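Local coordinates for protein Phthiocerol/phenolphthiocerol synthesis polyketide synthase type I PpsC (Mycobacterium tuberculosis, PDB 5NJI) that probably dehydrates beta-hydroxyacyl intermediates through its dehydratase domain during phthiocerol and phenolphthiocerol synthesis, and binds dodec-2-enoyl-CoA, at residues 57-62 against 187-192; 66-71 against 104-109. The protein carries 1 engineered substitution. One frame throughout, in Å; residues are numbered along the deposited sequence.

Contact 1: 57-62 against 187-192; sequences LADFVI and HGPAFQ. Engineered in segment 57-62: Phe60 (natural residue His). With 8Z2 (~{S}-[2-[3-[[(2~{R})-4-[[[(2~{R},3~{S},4~{R},5~{R})-5-(6-aminopurin-9-yl)-4-oxidanyl-3-phosphonooxy-oxolan-2-yl]methoxy-oxidanyl-phosphoryl]oxy-oxidanyl-phosphoryl]oxy-3,3-dimethyl-2-oxidanyl-butanoyl]amino]propanoylamino]ethyl] (~{E})-dodec-2-enethioate), chain B.
Phe60, whose CG stands anti to the backbone N (chi1 -161°), meets Phe191 and His187, whose CG atoms both lie anti to their own carbonyl carbons; together the three rings form an aromatic cluster beside the acyl-CoA pocket of the hotdog-type dehydratase domain. Phe60 is engineered and replaces the natural histidine. It is an antiparallel non-hydrogen-bonded partner of His187, and the two side chains run side by side in the same direction with ring planes at 81°. Here Phe60 CE1 approaches His187 NE2 to 3.6 Å, while that nitrogen also makes a weak hydrogen bond with Asp230 of helix 226-234. Phe191 comes across Phe60 at about a right angle, and Phe60 CD1 sits over one face of the Phe191 ring, offset toward its rim, 3.6 Å from CE2.

Beside the rings, Asp59 bonds the 187-192 loop through both its carbonyl and its carboxylate. Its carbonyl O takes the Gly188 N-H on a lone pair at 2.7 Å in a nearly straight bond. Its carboxylate OD2 accepts from Ala190 N at 2.8 Å, met on the anti side and 20° out of the carboxylate plane, which ties the side chain to the 3-10 turn 189-191. Pro189 CD packs against the same oxygen. Gln192 NE2 turns back to His187 O and braces the loop from within. Toward the ligand, Ile62 CD1 touches the thioester sulfur, and the edge of the Phe60 ring faces the acyl chain, with Phe60 CZ 3.6 Å from ligand CA2.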
loop_
_atom_site.group_PDB
_atom_site.type_symbol
_atom_site.label_atom_id
_atom_site.label_comp_id
_atom_site.label_asym_id
_atom_site.label_seq_id
_atom_site.Cartn_x
_atom_site.Cartn_y
_atom_site.Cartn_z
ATOM N N LEU A 57 -4.824 9.660 -8.139
ATOM C CA LEU A 57 -5.164 9.895 -6.715
ATOM C C LEU A 57 -6.738 10.058 -6.638
ATOM O O LEU A 57 -7.334 9.700 -5.681
ATOM C CB LEU A 57 -4.437 11.130 -6.046
ATOM C CG LEU A 57 -2.967 10.912 -5.580
ATOM C CD1 LEU A 57 -2.037 10.437 -6.676
ATOM C CD2 LEU A 57 -2.418 12.115 -4.821
ATOM N N ALA A 58 -7.325 10.772 -7.600
ATOM C CA ALA A 58 -8.796 10.931 -7.587
ATOM C C ALA A 58 -9.604 9.612 -7.525
ATOM O O ALA A 58 -10.750 9.619 -7.184
ATOM C CB ALA A 58 -9.360 11.796 -8.776
ATOM N N ASP A 59 -8.979 8.506 -7.894
ATOM C CA ASP A 59 -9.686 7.241 -7.923
ATOM C C ASP A 59 -9.640 6.499 -6.591
ATOM O O ASP A 59 -10.167 5.381 -6.505
ATOM C CB ASP A 59 -9.122 6.366 -9.041
ATOM C CG ASP A 59 -9.689 6.718 -10.415
ATOM O OD1 ASP A 59 -10.431 7.723 -10.543
ATOM O OD2 ASP A 59 -9.416 5.974 -11.373
ATOM N N PHE A 60 -9.064 7.092 -5.543
ATOM C CA PHE A 60 -9.088 6.486 -4.216
ATOM C C PHE A 60 -9.903 7.379 -3.288
ATOM O O PHE A 60 -9.425 8.426 -2.850
ATOM C CB PHE A 60 -7.688 6.265 -3.667
ATOM C CG PHE A 60 -7.671 5.265 -2.556
ATOM C CD1 PHE A 60 -7.558 3.914 -2.831
ATOM C CD2 PHE A 60 -7.867 5.666 -1.251
ATOM C CE1 PHE A 60 -7.568 2.995 -1.818
ATOM C CE2 PHE A 60 -7.892 4.751 -0.229
ATOM C CZ PHE A 60 -7.753 3.404 -0.519
ATOM N N VAL A 61 -11.126 6.963 -3.009
ATOM C CA VAL A 61 -12.117 7.795 -2.343
ATOM C C VAL A 61 -12.705 7.037 -1.164
ATOM O O VAL A 61 -12.962 5.833 -1.244
ATOM C CB VAL A 61 -13.210 8.214 -3.339
ATOM C CG1 VAL A 61 -14.381 8.903 -2.635
ATOM C CG2 VAL A 61 -12.607 9.104 -4.425
ATOM N N ILE A 62 -12.888 7.739 -0.051
ATOM C CA ILE A 62 -13.564 7.206 1.125
ATOM C C ILE A 62 -14.641 8.204 1.524
ATOM O O ILE A 62 -14.342 9.379 1.764
ATOM C CB ILE A 62 -12.598 6.955 2.293
ATOM C CG1 ILE A 62 -11.537 5.928 1.893
ATOM C CG2 ILE A 62 -13.380 6.483 3.527
ATOM C CD1 ILE A 62 -10.606 5.531 2.998
ATOM N N HIS A 187 -13.329 2.706 -4.808
ATOM C CA HIS A 187 -12.221 2.586 -5.744
ATOM C C HIS A 187 -12.680 2.959 -7.149
ATOM O O HIS A 187 -13.580 2.315 -7.701
ATOM C CB HIS A 187 -11.686 1.156 -5.775
ATOM C CG HIS A 187 -11.006 0.703 -4.518
ATOM N ND1 HIS A 187 -11.627 -0.088 -3.578
ATOM C CD2 HIS A 187 -9.736 0.878 -4.080
ATOM C CE1 HIS A 187 -10.778 -0.366 -2.606
ATOM N NE2 HIS A 187 -9.617 0.198 -2.893
ATOM N N GLY A 188 -12.036 3.953 -7.750
ATOM C CA GLY A 188 -12.287 4.277 -9.132
ATOM C C GLY A 188 -11.550 3.345 -10.077
ATOM O O GLY A 188 -10.879 2.396 -9.669
ATOM N N PRO A 189 -11.660 3.623 -11.380
ATOM C CA PRO A 189 -11.165 2.651 -12.375
ATOM C C PRO A 189 -9.695 2.288 -12.232
ATOM O O PRO A 189 -9.310 1.138 -12.481
ATOM C CB PRO A 189 -11.447 3.361 -13.704
ATOM C CG PRO A 189 -12.631 4.226 -13.414
ATOM C CD PRO A 189 -12.457 4.699 -12.005
ATOM N N ALA A 190 -8.850 3.240 -11.841
ATOM C CA ALA A 190 -7.437 2.947 -11.746
ATOM C C ALA A 190 -7.145 1.863 -10.715
ATOM O O ALA A 190 -6.133 1.178 -10.840
ATOM C CB ALA A 190 -6.662 4.214 -11.420
ATOM N N PHE A 191 -8.010 1.681 -9.727
ATOM C CA PHE A 191 -7.807 0.709 -8.660
ATOM C C PHE A 191 -8.606 -0.568 -8.842
ATOM O O PHE A 191 -8.522 -1.448 -7.992
ATOM C CB PHE A 191 -8.169 1.332 -7.303
ATOM C CG PHE A 191 -7.143 2.305 -6.785
ATOM C CD1 PHE A 191 -7.095 3.607 -7.243
ATOM C CD2 PHE A 191 -6.212 1.899 -5.839
ATOM C CE1 PHE A 191 -6.130 4.499 -6.788
ATOM C CE2 PHE A 191 -5.238 2.789 -5.369
ATOM C CZ PHE A 191 -5.206 4.093 -5.834
ATOM N N GLN A 192 -9.391 -0.687 -9.912
ATOM C CA GLN A 192 -10.245 -1.858 -10.108
ATOM C C GLN A 192 -9.472 -2.935 -10.868
ATOM O O GLN A 192 -9.764 -3.287 -12.018
ATOM C CB GLN A 192 -11.525 -1.454 -10.827
ATOM C CG GLN A 192 -12.480 -0.633 -9.946
ATOM C CD GLN A 192 -13.632 -0.030 -10.733
ATOM O OE1 GLN A 192 -13.968 -0.515 -11.809
ATOM N NE2 GLN A 192 -14.228 1.048 -10.211
HETATM C C2 8Z2 B . 2.551 6.314 17.886
HETATM C C4 8Z2 B . 0.310 6.908 18.215
HETATM C C5 8Z2 B . 0.696 8.040 18.755
HETATM C C6 8Z2 B . 1.967 8.325 18.892
HETATM C C8 8Z2 B . -1.418 8.043 18.807
HETATM C C10 8Z2 B . -11.700 -5.329 3.841
HETATM C C11 8Z2 B . -11.912 -6.453 4.773
HETATM C C12 8Z2 B . -13.155 -6.252 5.552
HETATM N N9 8Z2 B . -1.006 6.938 18.193
HETATM N N7 8Z2 B . -0.363 8.733 19.087
HETATM N N3 8Z2 B . 1.220 6.022 17.770
HETATM N N1 8Z2 B . 2.919 7.488 18.477
HETATM N N6 8Z2 B . 2.200 9.486 19.451
HETATM C "C1'" 8Z2 B . -1.386 5.528 17.530
HETATM C "C2'" 8Z2 B . -1.267 4.669 18.731
HETATM O "O2'" 8Z2 B . -0.510 3.622 18.139
HETATM C "C3'" 8Z2 B . -2.813 4.408 19.121
HETATM O "O3'" 8Z2 B . -2.877 4.013 20.523
HETATM C "C4'" 8Z2 B . -3.137 3.637 17.675
HETATM O "O4'" 8Z2 B . -2.555 4.705 16.792
HETATM C "C5'" 8Z2 B . -4.503 3.300 17.097
HETATM O "O5'" 8Z2 B . -5.332 4.369 16.834
HETATM P P1 8Z2 B . -5.794 5.398 17.789
HETATM O O11 8Z2 B . -4.700 6.346 17.608
HETATM O O12 8Z2 B . -5.729 5.077 19.238
HETATM O O6 8Z2 B . -7.309 6.075 17.393
HETATM P P2 8Z2 B . -7.395 7.560 16.766
HETATM O O21 8Z2 B . -6.057 8.395 16.941
HETATM O O22 8Z2 B . -8.379 8.533 17.017
HETATM O O7 8Z2 B . -7.604 7.000 15.245
HETATM C CPA 8Z2 B . -7.907 5.665 14.804
HETATM C CPB 8Z2 B . -7.974 5.798 13.258
HETATM C CP8 8Z2 B . -6.627 6.390 12.807
HETATM C CP7 8Z2 B . -8.204 4.485 12.582
HETATM C CP9 8Z2 B . -9.111 6.752 12.907
HETATM O OP3 8Z2 B . -5.670 5.492 13.212
HETATM C CP6 8Z2 B . -6.503 6.635 11.280
HETATM O OP2 8Z2 B . -7.248 7.389 10.769
HETATM N NP2 8Z2 B . -5.448 6.133 10.656
HETATM C CP5 8Z2 B . -5.118 6.307 9.259
HETATM C CP4 8Z2 B . -5.683 5.154 8.453
HETATM C CP3 8Z2 B . -5.322 5.386 6.968
HETATM O OP1 8Z2 B . -5.097 6.478 6.573
HETATM N NP1 8Z2 B . -5.292 4.344 6.172
HETATM C CP2 8Z2 B . -4.925 4.440 4.792
HETATM C CP1 8Z2 B . -6.027 4.993 3.961
HETATM S S 8Z2 B . -7.437 3.845 3.887
HETATM P P3 8Z2 B . -2.282 5.233 21.645
HETATM O O31 8Z2 B . -2.960 6.637 20.996
HETATM O O32 8Z2 B . -0.918 5.566 21.601
HETATM O O33 8Z2 B . -2.658 5.187 23.061
HETATM C CA1 8Z2 B . -6.904 2.752 2.953
HETATM C CA2 8Z2 B . -7.859 1.661 2.640
HETATM O OA1 8Z2 B . -5.833 2.665 2.440
HETATM C CA3 8Z2 B . -7.378 0.554 1.787
HETATM C CA4 8Z2 B . -8.319 -0.547 1.520
HETATM C CA5 8Z2 B . -7.670 -1.738 0.861
HETATM C CA6 8Z2 B . -8.688 -2.853 0.676
HETATM C CA7 8Z2 B . -8.956 -3.598 2.004
HETATM C CA8 8Z2 B . -10.256 -4.377 1.989
HETATM C CA9 8Z2 B . -10.399 -5.413 3.137
#

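Contact 2: 66-71 against 104-109; sequences VVLPGA and LHVTPG. With 8Z2 (~{S}-[2-[3-[[(2~{R})-4-[[[(2~{R},3~{S},4~{R},5~{R})-5-(6-aminopurin-9-yl)-4-oxidanyl-3-phosphonooxy-oxolan-2-yl]methoxy-oxidanyl-phosphoryl]oxy-oxidanyl-phosphoryl]oxy-3,3-dimethyl-2-oxidanyl-butanoyl]amino]propanoylamino]ethyl] (~{E})-dodec-2-enethioate), chain B.
Val66 O gathers two hydrogen bonds from the 104-109 loop, one from the backbone and one from a side chain. Val106 N donates at 2.9 Å from above the carbonyl plane, and His105 ND1 reaches it from the opposite face in a longer bond of 3.3 Å. CG anti to the backbone N (chi1 174°) carries the imidazole toward Val66, and chi2 turns it until Val66 O lies at the ring edge, 5° out of its plane. A third bond, Leu68 N to Leu104 O at 3.0 Å, lies in the carbonyl plane, and Val67 and His105 between them form a single backbone bridge. Val67 CA adds a CA-H...O contact to Leu104 O.

Apolar contacts fill in beside these bonds. Val66 CG1 lies 3.7 Å from Val106 CB. Val106 CG2 approaches Leu68 N and CB, while Leu68 and Leu104 meet through their CB atoms and both pack on Tyr73 of helix 70-84.

Water and ligand contacts complete the set. One water donates to Leu68 O at 2.8 Å and to ligand OP1, the amide oxygen nearer the thioester, and accepts from Leu104 N, so it links both segments to the CoA arm. Farther along, Gly70 N donates to the thioester oxygen OA1 at 3.0 Å in an almost straight bond (172°). A backbone N-H at the start of a helix, gripping a thioester carbonyl, is consistent with the substrate-binding site of hotdog-fold dehydratases, where the central helix begins beside the acyl group.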
loop_
_atom_site.group_PDB
_atom_site.type_symbol
_atom_site.label_atom_id
_atom_site.label_comp_id
_atom_site.label_asym_id
_atom_site.label_seq_id
_atom_site.Cartn_x
_atom_site.Cartn_y
_atom_site.Cartn_z
ATOM N N VAL A 66 -11.387 12.299 -1.477
ATOM C CA VAL A 66 -10.126 11.740 -1.964
ATOM C C VAL A 66 -9.169 11.612 -0.790
ATOM O O VAL A 66 -8.872 12.591 -0.105
ATOM C CB VAL A 66 -9.519 12.624 -3.060
ATOM C CG1 VAL A 66 -8.151 12.085 -3.516
ATOM C CG2 VAL A 66 -10.470 12.743 -4.255
ATOM N N VAL A 67 -8.681 10.401 -0.553
ATOM C CA VAL A 67 -7.845 10.097 0.591
ATOM C C VAL A 67 -6.607 9.395 0.060
ATOM O O VAL A 67 -6.685 8.617 -0.890
ATOM C CB VAL A 67 -8.603 9.207 1.594
ATOM C CG1 VAL A 67 -7.667 8.580 2.616
ATOM C CG2 VAL A 67 -9.671 10.027 2.284
ATOM N N LEU A 68 -5.471 9.659 0.669
ATOM C CA LEU A 68 -4.263 9.028 0.187
ATOM C C LEU A 68 -4.234 7.574 0.647
ATOM O O LEU A 68 -4.394 7.309 1.845
ATOM C CB LEU A 68 -3.016 9.748 0.697
ATOM C CG LEU A 68 -1.726 9.367 -0.030
ATOM C CD1 LEU A 68 -1.730 9.947 -1.445
ATOM C CD2 LEU A 68 -0.520 9.846 0.735
ATOM N N PRO A 69 -4.054 6.609 -0.251
ATOM C CA PRO A 69 -4.122 5.212 0.187
ATOM C C PRO A 69 -2.912 4.816 1.021
ATOM O O PRO A 69 -1.808 5.341 0.858
ATOM C CB PRO A 69 -4.183 4.430 -1.125
ATOM C CG PRO A 69 -3.535 5.288 -2.114
ATOM C CD PRO A 69 -3.857 6.710 -1.710
ATOM N N GLY A 70 -3.142 3.851 1.919
ATOM C CA GLY A 70 -2.067 3.368 2.771
ATOM C C GLY A 70 -0.844 2.961 1.985
ATOM O O GLY A 70 0.294 3.210 2.398
ATOM N N ALA A 71 -1.055 2.269 0.855
ATOM C CA ALA A 71 0.066 1.816 0.050
ATOM C C ALA A 71 0.949 2.956 -0.429
ATOM O O ALA A 71 2.144 2.748 -0.686
ATOM C CB ALA A 71 -0.488 1.021 -1.138
ATOM N N LEU A 104 -5.304 11.223 5.312
ATOM C CA LEU A 104 -4.961 12.433 4.574
ATOM C C LEU A 104 -5.998 12.688 3.483
ATOM O O LEU A 104 -6.122 11.906 2.532
ATOM C CB LEU A 104 -3.565 12.335 3.960
ATOM C CG LEU A 104 -3.146 13.516 3.064
ATOM C CD1 LEU A 104 -3.419 14.860 3.720
ATOM C CD2 LEU A 104 -1.686 13.380 2.718
ATOM N N HIS A 105 -6.715 13.801 3.611
ATOM C CA HIS A 105 -7.659 14.275 2.605
ATOM C C HIS A 105 -6.875 15.080 1.581
ATOM O O HIS A 105 -6.255 16.102 1.918
ATOM C CB HIS A 105 -8.744 15.097 3.307
ATOM C CG HIS A 105 -9.735 15.784 2.413
ATOM N ND1 HIS A 105 -10.199 15.274 1.221
ATOM C CD2 HIS A 105 -10.403 16.947 2.600
ATOM C CE1 HIS A 105 -11.082 16.110 0.700
ATOM N NE2 HIS A 105 -11.222 17.133 1.520
ATOM N N VAL A 106 -6.836 14.585 0.346
ATOM C CA VAL A 106 -6.044 15.208 -0.701
ATOM C C VAL A 106 -6.868 16.333 -1.310
ATOM O O VAL A 106 -7.817 16.095 -2.065
ATOM C CB VAL A 106 -5.619 14.199 -1.767
ATOM C CG1 VAL A 106 -4.810 14.879 -2.837
ATOM C CG2 VAL A 106 -4.798 13.086 -1.117
ATOM N N THR A 107 -6.482 17.558 -1.002
ATOM C CA THR A 107 -7.121 18.764 -1.494
ATOM C C THR A 107 -6.128 19.574 -2.307
ATOM O O THR A 107 -4.915 19.443 -2.118
ATOM C CB THR A 107 -7.623 19.610 -0.320
ATOM O OG1 THR A 107 -6.523 19.952 0.518
ATOM C CG2 THR A 107 -8.661 18.859 0.507
ATOM N N PRO A 108 -6.597 20.445 -3.206
ATOM C CA PRO A 108 -5.662 21.314 -3.923
ATOM C C PRO A 108 -4.729 22.037 -2.956
ATOM O O PRO A 108 -5.139 22.494 -1.888
ATOM C CB PRO A 108 -6.584 22.293 -4.663
ATOM C CG PRO A 108 -7.848 21.524 -4.866
ATOM C CD PRO A 108 -7.992 20.651 -3.637
ATOM N N GLY A 109 -3.460 22.110 -3.330
ATOM C CA GLY A 109 -2.470 22.786 -2.528
ATOM C C GLY A 109 -1.942 22.001 -1.356
ATOM O O GLY A 109 -1.236 22.569 -0.523
HETATM C C2 8Z2 B . 2.551 6.314 17.886
HETATM C C4 8Z2 B . 0.310 6.908 18.215
HETATM C C5 8Z2 B . 0.696 8.040 18.755
HETATM C C6 8Z2 B . 1.967 8.325 18.892
HETATM C C8 8Z2 B . -1.418 8.043 18.807
HETATM C C10 8Z2 B . -11.700 -5.329 3.841
HETATM C C11 8Z2 B . -11.912 -6.453 4.773
HETATM C C12 8Z2 B . -13.155 -6.252 5.552
HETATM N N9 8Z2 B . -1.006 6.938 18.193
HETATM N N7 8Z2 B . -0.363 8.733 19.087
HETATM N N3 8Z2 B . 1.220 6.022 17.770
HETATM N N1 8Z2 B . 2.919 7.488 18.477
HETATM N N6 8Z2 B . 2.200 9.486 19.451
HETATM C "C1'" 8Z2 B . -1.386 5.528 17.530
HETATM C "C2'" 8Z2 B . -1.267 4.669 18.731
HETATM O "O2'" 8Z2 B . -0.510 3.622 18.139
HETATM C "C3'" 8Z2 B . -2.813 4.408 19.121
HETATM O "O3'" 8Z2 B . -2.877 4.013 20.523
HETATM C "C4'" 8Z2 B . -3.137 3.637 17.675
HETATM O "O4'" 8Z2 B . -2.555 4.705 16.792
HETATM C "C5'" 8Z2 B . -4.503 3.300 17.097
HETATM O "O5'" 8Z2 B . -5.332 4.369 16.834
HETATM P P1 8Z2 B . -5.794 5.398 17.789
HETATM O O11 8Z2 B . -4.700 6.346 17.608
HETATM O O12 8Z2 B . -5.729 5.077 19.238
HETATM O O6 8Z2 B . -7.309 6.075 17.393
HETATM P P2 8Z2 B . -7.395 7.560 16.766
HETATM O O21 8Z2 B . -6.057 8.395 16.941
HETATM O O22 8Z2 B . -8.379 8.533 17.017
HETATM O O7 8Z2 B . -7.604 7.000 15.245
HETATM C CPA 8Z2 B . -7.907 5.665 14.804
HETATM C CPB 8Z2 B . -7.974 5.798 13.258
HETATM C CP8 8Z2 B . -6.627 6.390 12.807
HETATM C CP7 8Z2 B . -8.204 4.485 12.582
HETATM C CP9 8Z2 B . -9.111 6.752 12.907
HETATM O OP3 8Z2 B . -5.670 5.492 13.212
HETATM C CP6 8Z2 B . -6.503 6.635 11.280
HETATM O OP2 8Z2 B . -7.248 7.389 10.769
HETATM N NP2 8Z2 B . -5.448 6.133 10.656
HETATM C CP5 8Z2 B . -5.118 6.307 9.259
HETATM C CP4 8Z2 B . -5.683 5.154 8.453
HETATM C CP3 8Z2 B . -5.322 5.386 6.968
HETATM O OP1 8Z2 B . -5.097 6.478 6.573
HETATM N NP1 8Z2 B . -5.292 4.344 6.172
HETATM C CP2 8Z2 B . -4.925 4.440 4.792
HETATM C CP1 8Z2 B . -6.027 4.993 3.961
HETATM S S 8Z2 B . -7.437 3.845 3.887
HETATM P P3 8Z2 B . -2.282 5.233 21.645
HETATM O O31 8Z2 B . -2.960 6.637 20.996
HETATM O O32 8Z2 B . -0.918 5.566 21.601
HETATM O O33 8Z2 B . -2.658 5.187 23.061
HETATM C CA1 8Z2 B . -6.904 2.752 2.953
HETATM C CA2 8Z2 B . -7.859 1.661 2.640
HETATM O OA1 8Z2 B . -5.833 2.665 2.440
HETATM C CA3 8Z2 B . -7.378 0.554 1.787
HETATM C CA4 8Z2 B . -8.319 -0.547 1.520
HETATM C CA5 8Z2 B . -7.670 -1.738 0.861
HETATM C CA6 8Z2 B . -8.688 -2.853 0.676
HETATM C CA7 8Z2 B . -8.956 -3.598 2.004
HETATM C CA8 8Z2 B . -10.256 -4.377 1.989
HETATM C CA9 8Z2 B . -10.399 -5.413 3.137
HETATM O O HOH W 1 -4.473 8.521 4.397
#

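Overall arrangement
From the N terminus the chain first runs through 57-62, turns, and enters 66-71, which leads into helix 70-84. After that helix and strand 93-100, the loop 104-109 returns to 66-71, so contact 2 closes the shorter loop and ties the start of the helix to the connection between strands 93-100 and 110-118. Contact 1 closes only when strand 185-187 and the loop after it come back onto strand 60-62, and contact 2 is nested inside its larger loop. Their centres lie about 11 Å apart, bridged by the probable hydrogen bond between Phe60 O and Val67 N. Both meet at the thioester, contact 1 also along the start of the acyl chain and contact 2 also along the pantetheine.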